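Local coordinates for putative metal resistance protein (Proteus mirabilis, PDB 6C29) that primes the disulfide isomerase ScsC through its tandem immunoglobulin-fold periplasmic domain and is probably a membrane-bound protein-disulfide reductase, at residues A[3-8]-A[18-23]; A[104-109]-A[124-129]. All coordinates share one frame; numbering follows the deposited sequence.

In the fold
Both contacts lie in the first of the two immunoglobulin-fold domains that make up this N-terminal periplasmic part of ScsB, on the same side of the chain's centre, with their own centres about 9 Å apart. Interaction 1 comes first along the chain and joins the N-terminal segment 3-8 to strand 16-24, an outermost strand of a four-stranded antiparallel sheet. Interaction 2 follows, within the hairpin of strands 104-114 and 118-128, which belongs to a second antiparallel sheet. They touch where T5 CG2 packs on N126 O and L8 CD1 on S124 O, and L127 reaches A22, bringing the N-terminal segment and the two sheets together.

Interaction 1 (A[3-8]-A[18-23]); sequences ADTGWL and VRATAD
D4 and R19 make the salt bridge of this contact. R19 grips the carboxylate side-on with two nitrogens, NE to D4 OD1 (2.9 Å) and NH2 to D4 OD2 (3.0 Å), the planes of the two groups standing 64° apart. Both donors come from above the carboxylate plane. D4 OD1 also accepts from G6 N in an Asx turn, and G6 N and R19 NE reach that oxygen from opposite faces of the carboxylate. NH1 of R19 bridges to E35 on strand 30-38, so the guanidinium is shared between two acids.

The aliphatic part of R19 lies against W7. Its CB sits over the centre of the six-membered ring, 3.6 Å from the centroid, in a CH-pi contact, and CD lies over the same indole near NE1. On the guanidinium, T21 CG2 covers one face toward the rim.

T5 holds A20 by both its backbone and its side chain. OG1, between the backbone N and the carbonyl carbon (chi1 60°), receives A20 N at 2.9 Å in an almost straight bond and itself donates to G6 O, while T5 N donates to A20 O. A22 N bonds to A3 O, and L8 and V18 exchange two backbone bonds, L8 N to V18 O being 2.7 Å. Beside this pair L8 CB meets V18 CG2 at 4.1 Å.

The register slips by one residue between D4 and L8: T5 still lies opposite A20 and W7 opposite R19, and G6 is the extra residue. The N-terminal segment thus runs antiparallel along the outermost strand 16-24 of an immunoglobulin-fold sheet, with a single bridge at D4/T21 and a hydrogen-bonded pair at L8/V18.

Interaction 2 (A[104-109]-A[124-129]); sequences NLNGVL and SLNLDL
Strands 104-109 and 124-128 run antiparallel, their axes 4.7 Å apart at closest, and L105 with L127 and G107 with L125 form the hydrogen-bonded pairs, each with two backbone bonds. Between these lies the non-hydrogen-bonded pair N106 and N126, whose side chains meet directly on one face of the sheet. N106 ND2 donates to N126 OD1 at 2.9 Å. The donor is tilted 27° from the plane of the acceptor amide, and the two amide planes stand 56° apart. The acceptor lies close to the N106 amide plane, 12° out of it, and N106 OD1 is bonded elsewhere in the structure, so both ends of this amide are held.

Two waters extend this polar face. One bridges N104 OD1 and N106 ND2, both at 3.3 Å, with a further weak bond to L127 O; the other donates to N126 OD1 and to G107 O. N104 and D128 run next to each other at the end of the hairpin, N104 OD1 and D128 OD1 4.0 Å apart, and D128 OD1 takes its bond from N130 N.

L105, L125 and L127 point to the other face, where G107 brings no side chain; L109 and, from just after the strand, L129 pack against them. L105 CB meets L129 CD1 at 4.1 Å and also faces L127 CB, while L109 CB packs on L125 CD1 at the same separation. Leucines from both strands reach the facing sheet: L105 touches I32, L109 touches V18 and L127 touches A22.

The hairpin is thus two-sided. Asparagines and water bind one another on its hydrated face, where N126 OD1 accepts two donors, while the leucines bury the opposite face in the core of the sandwich.

Interaction 1 (A[3-8]-A[18-23])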
loop_
_atom_site.group_PDB
_atom_site.type_symbol
_atom_site.label_atom_id
_atom_site.label_comp_id
_atom_site.label_asym_id
_atom_site.label_seq_id
_atom_site.Cartn_x
_atom_site.Cartn_y
_atom_site.Cartn_z
ATOM N N ALA A 3 -10.518 -22.653 -5.199
ATOM C CA ALA A 3 -10.474 -21.309 -5.789
ATOM C C ALA A 3 -9.072 -20.765 -5.567
ATOM O O ALA A 3 -8.810 -20.095 -4.585
ATOM C CB ALA A 3 -11.510 -20.421 -5.163
ATOM N N ASP A 4 -8.177 -21.127 -6.476
ATOM C CA ASP A 4 -6.735 -21.017 -6.259
ATOM C C ASP A 4 -6.030 -21.071 -7.613
ATOM O O ASP A 4 -6.147 -22.053 -8.341
ATOM C CB ASP A 4 -6.303 -22.149 -5.324
ATOM C CG ASP A 4 -4.811 -22.185 -5.026
ATOM O OD1 ASP A 4 -4.017 -21.328 -5.485
ATOM O OD2 ASP A 4 -4.432 -23.140 -4.324
ATOM N N THR A 5 -5.328 -20.015 -7.975
ATOM C CA THR A 5 -4.624 -19.986 -9.239
ATOM C C THR A 5 -3.397 -20.873 -9.264
ATOM O O THR A 5 -2.883 -21.144 -10.332
ATOM C CB THR A 5 -4.131 -18.562 -9.599
ATOM O OG1 THR A 5 -3.232 -18.102 -8.582
ATOM C CG2 THR A 5 -5.284 -17.590 -9.694
ATOM N N GLY A 6 -2.905 -21.281 -8.089
ATOM C CA GLY A 6 -1.563 -21.812 -7.983
ATOM C C GLY A 6 -0.533 -20.719 -8.180
ATOM O O GLY A 6 -0.875 -19.543 -8.416
ATOM N N TRP A 7 0.744 -21.085 -8.078
ATOM C CA TRP A 7 1.826 -20.101 -8.229
ATOM C C TRP A 7 2.089 -19.865 -9.707
ATOM O O TRP A 7 2.391 -20.802 -10.467
ATOM C CB TRP A 7 3.088 -20.559 -7.469
ATOM C CG TRP A 7 2.894 -20.407 -5.988
ATOM C CD1 TRP A 7 2.551 -21.385 -5.097
ATOM C CD2 TRP A 7 2.998 -19.202 -5.231
ATOM N NE1 TRP A 7 2.419 -20.853 -3.837
ATOM C CE2 TRP A 7 2.708 -19.515 -3.888
ATOM C CE3 TRP A 7 3.301 -17.881 -5.556
ATOM C CZ2 TRP A 7 2.712 -18.566 -2.890
ATOM C CZ3 TRP A 7 3.312 -16.938 -4.549
ATOM C CH2 TRP A 7 3.018 -17.287 -3.234
ATOM N N LEU A 8 1.975 -18.602 -10.107
ATOM C CA LEU A 8 2.087 -18.200 -11.496
ATOM C C LEU A 8 3.395 -17.497 -11.747
ATOM O O LEU A 8 3.821 -16.611 -10.977
ATOM C CB LEU A 8 0.939 -17.267 -11.879
ATOM C CG LEU A 8 -0.477 -17.772 -11.608
ATOM C CD1 LEU A 8 -1.481 -16.609 -11.819
ATOM C CD2 LEU A 8 -0.785 -18.990 -12.463
ATOM N N VAL A 18 3.324 -15.137 -8.397
ATOM C CA VAL A 18 2.107 -14.659 -7.750
ATOM C C VAL A 18 1.069 -15.747 -7.655
ATOM O O VAL A 18 1.043 -16.689 -8.428
ATOM C CB VAL A 18 1.480 -13.421 -8.472
ATOM C CG1 VAL A 18 2.550 -12.314 -8.729
ATOM C CG2 VAL A 18 0.796 -13.818 -9.752
ATOM N N ARG A 19 0.224 -15.639 -6.642
ATOM C CA ARG A 19 -0.833 -16.609 -6.407
ATOM C C ARG A 19 -2.043 -15.890 -5.875
ATOM O O ARG A 19 -1.897 -15.074 -4.982
ATOM C CB ARG A 19 -0.389 -17.663 -5.394
ATOM C CG ARG A 19 -1.510 -18.653 -4.982
ATOM C CD ARG A 19 -0.954 -19.746 -4.046
ATOM N NE ARG A 19 -1.969 -20.683 -3.545
ATOM C CZ ARG A 19 -2.260 -20.887 -2.255
ATOM N NH1 ARG A 19 -1.662 -20.193 -1.286
ATOM N NH2 ARG A 19 -3.170 -21.803 -1.929
ATOM N N ALA A 20 -3.229 -16.204 -6.399
ATOM C CA ALA A 20 -4.463 -15.679 -5.869
ATOM C C ALA A 20 -5.377 -16.803 -5.423
ATOM O O ALA A 20 -5.470 -17.842 -6.091
ATOM C CB ALA A 20 -5.158 -14.815 -6.877
ATOM N N THR A 21 -6.029 -16.589 -4.290
ATOM C CA THR A 21 -7.018 -17.506 -3.746
ATOM C C THR A 21 -8.238 -16.695 -3.341
ATOM O O THR A 21 -8.131 -15.491 -3.135
ATOM C CB THR A 21 -6.493 -18.262 -2.544
ATOM O OG1 THR A 21 -6.005 -17.334 -1.567
ATOM C CG2 THR A 21 -5.389 -19.223 -2.975
ATOM N N ALA A 22 -9.394 -17.324 -3.275
ATOM C CA ALA A 22 -10.601 -16.571 -3.031
ATOM C C ALA A 22 -11.704 -17.385 -2.404
ATOM O O ALA A 22 -11.716 -18.602 -2.492
ATOM C CB ALA A 22 -11.100 -15.961 -4.338
ATOM N N ASP A 23 -12.616 -16.667 -1.763
ATOM C CA ASP A 23 -13.807 -17.241 -1.147
ATOM C C ASP A 23 -14.990 -16.338 -1.451
ATOM O O ASP A 23 -14.895 -15.131 -1.302
ATOM C CB ASP A 23 -13.594 -17.374 0.351
ATOM C CG ASP A 23 -14.679 -18.174 1.032
ATOM O OD1 ASP A 23 -15.529 -18.751 0.325
ATOM O OD2 ASP A 23 -14.674 -18.224 2.278
#

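Interaction 2 (A[104-109]-A[124-129])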
loop_
_atom_site.group_PDB
_atom_site.type_symbol
_atom_site.label_atom_id
_atom_site.label_comp_id
_atom_site.label_asym_id
_atom_site.label_seq_id
_atom_site.Cartn_x
_atom_site.Cartn_y
_atom_site.Cartn_z
ATOM N N ASN A 104 -17.329 -17.215 -11.757
ATOM C CA ASN A 104 -15.960 -17.077 -12.200
ATOM C C ASN A 104 -15.476 -15.649 -12.061
ATOM O O ASN A 104 -16.213 -14.683 -12.297
ATOM C CB ASN A 104 -15.857 -17.538 -13.647
ATOM C CG ASN A 104 -16.215 -18.998 -13.799
ATOM O OD1 ASN A 104 -15.398 -19.880 -13.545
ATOM N ND2 ASN A 104 -17.460 -19.258 -14.192
ATOM N N LEU A 105 -14.228 -15.520 -11.665
ATOM C CA LEU A 105 -13.617 -14.228 -11.548
ATOM C C LEU A 105 -12.314 -14.283 -12.315
ATOM O O LEU A 105 -11.456 -15.118 -12.046
ATOM C CB LEU A 105 -13.436 -13.874 -10.078
ATOM C CG LEU A 105 -13.001 -12.457 -9.750
ATOM C CD1 LEU A 105 -13.940 -11.430 -10.303
ATOM C CD2 LEU A 105 -12.932 -12.351 -8.253
ATOM N N ASN A 106 -12.209 -13.414 -13.307
ATOM C CA ASN A 106 -11.054 -13.334 -14.160
ATOM C C ASN A 106 -10.531 -11.946 -14.105
ATOM O O ASN A 106 -11.305 -10.996 -14.208
ATOM C CB ASN A 106 -11.401 -13.709 -15.597
ATOM C CG ASN A 106 -12.154 -15.001 -15.674
ATOM O OD1 ASN A 106 -13.387 -15.026 -15.743
ATOM N ND2 ASN A 106 -11.422 -16.095 -15.600
ATOM N N GLY A 107 -9.232 -11.817 -13.907
ATOM C CA GLY A 107 -8.634 -10.495 -13.881
ATOM C C GLY A 107 -7.214 -10.521 -14.410
ATOM O O GLY A 107 -6.614 -11.570 -14.602
ATOM N N VAL A 108 -6.685 -9.339 -14.679
ATOM C CA VAL A 108 -5.294 -9.194 -15.055
ATOM C C VAL A 108 -4.612 -8.294 -14.039
ATOM O O VAL A 108 -4.988 -7.134 -13.856
ATOM C CB VAL A 108 -5.147 -8.605 -16.445
ATOM C CG1 VAL A 108 -3.674 -8.361 -16.749
ATOM C CG2 VAL A 108 -5.788 -9.539 -17.472
ATOM N N LEU A 109 -3.641 -8.856 -13.339
ATOM C CA LEU A 109 -2.784 -8.121 -12.429
ATOM C C LEU A 109 -1.634 -7.523 -13.221
ATOM O O LEU A 109 -0.865 -8.275 -13.823
ATOM C CB LEU A 109 -2.220 -9.042 -11.344
ATOM C CG LEU A 109 -1.052 -8.516 -10.512
ATOM C CD1 LEU A 109 -1.495 -7.394 -9.595
ATOM C CD2 LEU A 109 -0.417 -9.669 -9.727
ATOM N N SER A 124 -2.436 -13.280 -15.514
ATOM C CA SER A 124 -3.854 -13.561 -15.662
ATOM C C SER A 124 -4.319 -14.414 -14.503
ATOM O O SER A 124 -3.803 -15.523 -14.289
ATOM C CB SER A 124 -4.126 -14.264 -16.984
ATOM O OG SER A 124 -3.850 -13.397 -18.058
ATOM N N LEU A 125 -5.264 -13.869 -13.738
ATOM C CA LEU A 125 -5.814 -14.520 -12.550
ATOM C C LEU A 125 -7.182 -15.083 -12.914
ATOM O O LEU A 125 -8.088 -14.346 -13.202
ATOM C CB LEU A 125 -5.924 -13.511 -11.400
ATOM C CG LEU A 125 -4.666 -12.714 -11.128
ATOM C CD1 LEU A 125 -4.981 -11.708 -10.015
ATOM C CD2 LEU A 125 -3.508 -13.653 -10.762
ATOM N N ASN A 126 -7.318 -16.399 -12.884
ATOM C CA ASN A 126 -8.568 -17.062 -13.174
ATOM C C ASN A 126 -9.000 -17.853 -11.950
ATOM O O ASN A 126 -8.313 -18.772 -11.511
ATOM C CB ASN A 126 -8.383 -17.956 -14.412
ATOM C CG ASN A 126 -7.918 -17.157 -15.624
ATOM O OD1 ASN A 126 -8.542 -16.164 -16.011
ATOM N ND2 ASN A 126 -6.802 -17.571 -16.211
ATOM N N LEU A 127 -10.134 -17.461 -11.386
ATOM C CA LEU A 127 -10.648 -18.048 -10.133
ATOM C C LEU A 127 -12.029 -18.650 -10.345
ATOM O O LEU A 127 -12.936 -17.990 -10.853
ATOM C CB LEU A 127 -10.715 -16.988 -9.032
ATOM C CG LEU A 127 -9.376 -16.377 -8.597
ATOM C CD1 LEU A 127 -9.583 -15.020 -7.949
ATOM C CD2 LEU A 127 -8.713 -17.330 -7.650
ATOM N N ASP A 128 -12.184 -19.916 -9.939
ATOM C CA ASP A 128 -13.471 -20.599 -10.002
ATOM C C ASP A 128 -14.106 -20.565 -8.622
ATOM O O ASP A 128 -13.718 -21.312 -7.736
ATOM C CB ASP A 128 -13.292 -22.034 -10.503
ATOM C CG ASP A 128 -14.628 -22.784 -10.670
ATOM O OD1 ASP A 128 -15.693 -22.252 -10.284
ATOM O OD2 ASP A 128 -14.605 -23.927 -11.189
ATOM N N LEU A 129 -15.068 -19.669 -8.438
ATOM C CA LEU A 129 -15.625 -19.427 -7.118
ATOM C C LEU A 129 -16.643 -20.495 -6.692
ATOM O O LEU A 129 -17.152 -20.450 -5.573
ATOM C CB LEU A 129 -16.266 -18.042 -7.078
ATOM C CG LEU A 129 -15.332 -16.872 -7.403
ATOM C CD1 LEU A 129 -16.052 -15.538 -7.410
ATOM C CD2 LEU A 129 -14.217 -16.829 -6.404
HETATM O O HOH W 1 -12.318 -18.783 -13.925
HETATM O O HOH W 2 -7.592 -13.565 -16.627
#